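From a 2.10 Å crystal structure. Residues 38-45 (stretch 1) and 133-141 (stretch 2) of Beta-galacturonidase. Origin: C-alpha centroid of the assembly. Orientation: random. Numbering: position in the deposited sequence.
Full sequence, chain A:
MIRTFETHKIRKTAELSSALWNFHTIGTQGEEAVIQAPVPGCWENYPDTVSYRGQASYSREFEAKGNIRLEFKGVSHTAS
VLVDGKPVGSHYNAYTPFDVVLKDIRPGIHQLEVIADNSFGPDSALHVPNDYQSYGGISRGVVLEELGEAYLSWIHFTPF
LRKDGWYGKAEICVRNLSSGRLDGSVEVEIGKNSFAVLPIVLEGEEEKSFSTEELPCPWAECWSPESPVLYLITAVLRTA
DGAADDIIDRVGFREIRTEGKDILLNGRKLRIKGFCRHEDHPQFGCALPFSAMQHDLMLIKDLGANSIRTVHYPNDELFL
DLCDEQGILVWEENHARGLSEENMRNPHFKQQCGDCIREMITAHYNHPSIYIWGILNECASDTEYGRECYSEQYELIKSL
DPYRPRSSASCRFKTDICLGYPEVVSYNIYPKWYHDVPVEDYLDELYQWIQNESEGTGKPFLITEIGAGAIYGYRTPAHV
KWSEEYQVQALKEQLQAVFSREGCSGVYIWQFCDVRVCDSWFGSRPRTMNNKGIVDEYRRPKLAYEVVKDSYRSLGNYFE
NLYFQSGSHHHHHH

Stretch 1 38-45: PVPGCWEN
Stretch 2, residues 133-141: QSYGGISRG

Stretch 1 leaves a strand at Pro 38 and Val 39, passes through a turn, and enters a 3-10 segment at Trp 43 to Asn 45. The peptide bond before Pro 40 is cis. Gly 41 is extended, with phi/psi 178/163. The 3-10 segment follows Cys 42 (-120/135), whose O accepts a hydrogen bond from Asn 45 N at 3.0 Å.

Stretch 2 runs antiparallel to this segment. Pro 40 CA lies 4.7 Å from Ser 139 CA, and Cys 42 CA lies 4.8 Å from Gly 137 CA. Gly 136 has phi/psi -121/138. Gly 137, at 138/-180, adopts angles that call for glycine. A CB there would also clash with Gly 41 O.

Two backbone hydrogen bonds fix the register. Gly 41 N donates to Ile 138 O at 2.9 Å, and Trp 43 N donates to Gly 136 O at 2.9 Å. The same acceptors receive CA-H...O contacts: Pro 40 CA to Ile 138 O is 3.1 Å, and Cys 42 CA to Gly 136 O is 3.3 Å.

Glu 44 (chi1 m, chi2 p) points toward stretch 2. Its OE1 accepts a nearly linear hydrogen bond from Gly 136 N, at 3.0 Å and 172°. OE1 also lies at the edge of the Tyr 135 ring, 3.5 Å from CD2.

Trp 43 has chi1 p and chi2 57°. Gly 136 CA sits over its face, 3.4 Å from the centroid of the six-membered ring, in a CH-pi contact. A CB on Gly 136 would come within 2.0 Å of Trp 43 CZ2, so the close packing depends on its absence.

Cys 42 (chi1 m) places SG 3.7 Å from Tyr 135 CB and oblique to that ring; Tyr 135 has chi1 m and chi2 93°. Val 39 (t) packs CG1 against Ile 138 CG2 at 3.6 Å, with Ile 138 in the m, t rotamer.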

# COMPACT_ATOMS: atom_id res chain seq x y z
N PRO A 38 28.25 -4.88 10.73
CA PRO A 38 29.01 -4.17 9.69
C PRO A 38 29.51 -2.81 10.15
O PRO A 38 28.83 -2.06 10.85
CB PRO A 38 28.01 -4.03 8.55
CG PRO A 38 26.67 -4.02 9.24
CD PRO A 38 26.81 -4.98 10.39
N VAL A 39 30.72 -2.47 9.71
CA VAL A 39 31.27 -1.13 9.86
C VAL A 39 31.74 -0.71 8.47
O VAL A 39 32.52 -1.43 7.84
CB VAL A 39 32.44 -1.07 10.86
CG1 VAL A 39 33.08 0.31 10.86
CG2 VAL A 39 31.95 -1.42 12.28
N PRO A 40 31.26 0.42 7.91
CA PRO A 40 30.25 1.34 8.47
C PRO A 40 28.88 0.70 8.65
O PRO A 40 28.57 -0.28 7.97
CB PRO A 40 30.17 2.47 7.43
CG PRO A 40 30.59 1.81 6.16
CD PRO A 40 31.66 0.82 6.55
N GLY A 41 28.09 1.26 9.56
CA GLY A 41 26.74 0.75 9.82
C GLY A 41 26.09 1.54 10.94
O GLY A 41 26.76 2.24 11.71
N CYS A 42 24.77 1.42 11.02
CA CYS A 42 24.01 1.98 12.13
C CYS A 42 23.28 0.84 12.82
O CYS A 42 22.68 0.00 12.15
CB CYS A 42 22.99 3.02 11.65
SG CYS A 42 23.78 4.45 10.93
N TRP A 43 23.33 0.82 14.16
CA TRP A 43 22.74 -0.35 14.80
C TRP A 43 21.22 -0.34 14.76
O TRP A 43 20.61 -1.38 15.03
CB TRP A 43 23.23 -0.49 16.24
CG TRP A 43 22.78 0.55 17.20
CD1 TRP A 43 21.48 0.91 17.50
CD2 TRP A 43 23.63 1.37 18.00
NE1 TRP A 43 21.48 1.90 18.46
CE2 TRP A 43 22.78 2.20 18.78
CE3 TRP A 43 25.02 1.49 18.14
CZ2 TRP A 43 23.29 3.15 19.69
CZ3 TRP A 43 25.53 2.43 19.04
CH2 TRP A 43 24.66 3.25 19.80
N GLU A 44 20.59 0.78 14.39
CA GLU A 44 19.14 0.76 14.20
C GLU A 44 18.74 -0.12 13.03
O GLU A 44 17.57 -0.50 12.91
CB GLU A 44 18.60 2.18 13.99
CG GLU A 44 18.54 2.99 15.28
CD GLU A 44 19.83 3.76 15.56
OE1 GLU A 44 20.89 3.44 14.95
OE2 GLU A 44 19.78 4.69 16.39
N ASN A 45 19.68 -0.49 12.18
CA ASN A 45 19.46 -1.42 11.09
C ASN A 45 19.77 -2.86 11.48
O ASN A 45 19.52 -3.76 10.67
CB ASN A 45 20.31 -1.00 9.89
CG ASN A 45 20.03 0.44 9.50
OD1 ASN A 45 20.94 1.23 9.32
ND2 ASN A 45 18.73 0.79 9.41
N GLN A 133 16.67 11.56 12.42
CA GLN A 133 17.09 10.54 13.39
C GLN A 133 18.56 10.73 13.76
O GLN A 133 19.39 11.02 12.90
CB GLN A 133 16.86 9.14 12.82
CG GLN A 133 17.33 7.98 13.73
CD GLN A 133 16.55 7.90 15.04
OE1 GLN A 133 16.76 8.69 15.96
NE2 GLN A 133 15.63 6.95 15.12
N SER A 134 18.87 10.58 15.06
CA SER A 134 20.26 10.49 15.54
C SER A 134 20.58 9.02 15.73
O SER A 134 20.18 8.42 16.73
CB SER A 134 20.45 11.24 16.86
OG SER A 134 20.42 12.64 16.65
N TYR A 135 21.30 8.43 14.77
CA TYR A 135 21.57 7.00 14.78
C TYR A 135 22.69 6.69 15.78
O TYR A 135 23.29 7.57 16.38
CB TYR A 135 21.91 6.50 13.38
CG TYR A 135 20.73 6.54 12.39
CD1 TYR A 135 20.52 7.64 11.55
CD2 TYR A 135 19.82 5.49 12.33
CE1 TYR A 135 19.41 7.66 10.66
CE2 TYR A 135 18.75 5.50 11.45
CZ TYR A 135 18.54 6.59 10.62
OH TYR A 135 17.44 6.56 9.78
N GLY A 136 22.93 5.41 15.99
CA GLY A 136 24.07 4.96 16.79
C GLY A 136 24.95 4.06 15.95
O GLY A 136 24.45 3.23 15.19
N GLY A 137 26.26 4.25 16.07
CA GLY A 137 27.18 3.33 15.44
C GLY A 137 28.36 3.98 14.76
O GLY A 137 28.51 5.21 14.78
N ILE A 138 29.21 3.16 14.17
CA ILE A 138 30.35 3.64 13.39
C ILE A 138 29.81 3.79 11.97
O ILE A 138 29.89 2.87 11.15
CB ILE A 138 31.54 2.69 13.46
CG1 ILE A 138 31.86 2.33 14.93
CG2 ILE A 138 32.74 3.32 12.78
CD1 ILE A 138 33.14 1.50 15.10
N SER A 139 29.28 4.97 11.67
CA SER A 139 28.47 5.20 10.48
C SER A 139 29.28 5.61 9.25
O SER A 139 28.71 5.63 8.14
CB SER A 139 27.41 6.28 10.79
OG SER A 139 27.95 7.33 11.57
N ARG A 140 30.56 5.95 9.40
CA ARG A 140 31.48 6.16 8.27
C ARG A 140 32.79 5.42 8.58
O ARG A 140 32.94 4.81 9.64
CB ARG A 140 31.71 7.66 8.00
CG ARG A 140 30.43 8.43 7.67
CD ARG A 140 30.69 9.91 7.46
NE ARG A 140 29.44 10.66 7.41
CZ ARG A 140 29.33 11.97 7.57
NH1 ARG A 140 30.42 12.70 7.79
NH2 ARG A 140 28.14 12.56 7.53
N GLY A 141 33.73 5.46 7.65
CA GLY A 141 34.84 4.52 7.67
C GLY A 141 35.86 4.78 8.76
O GLY A 141 35.81 5.77 9.50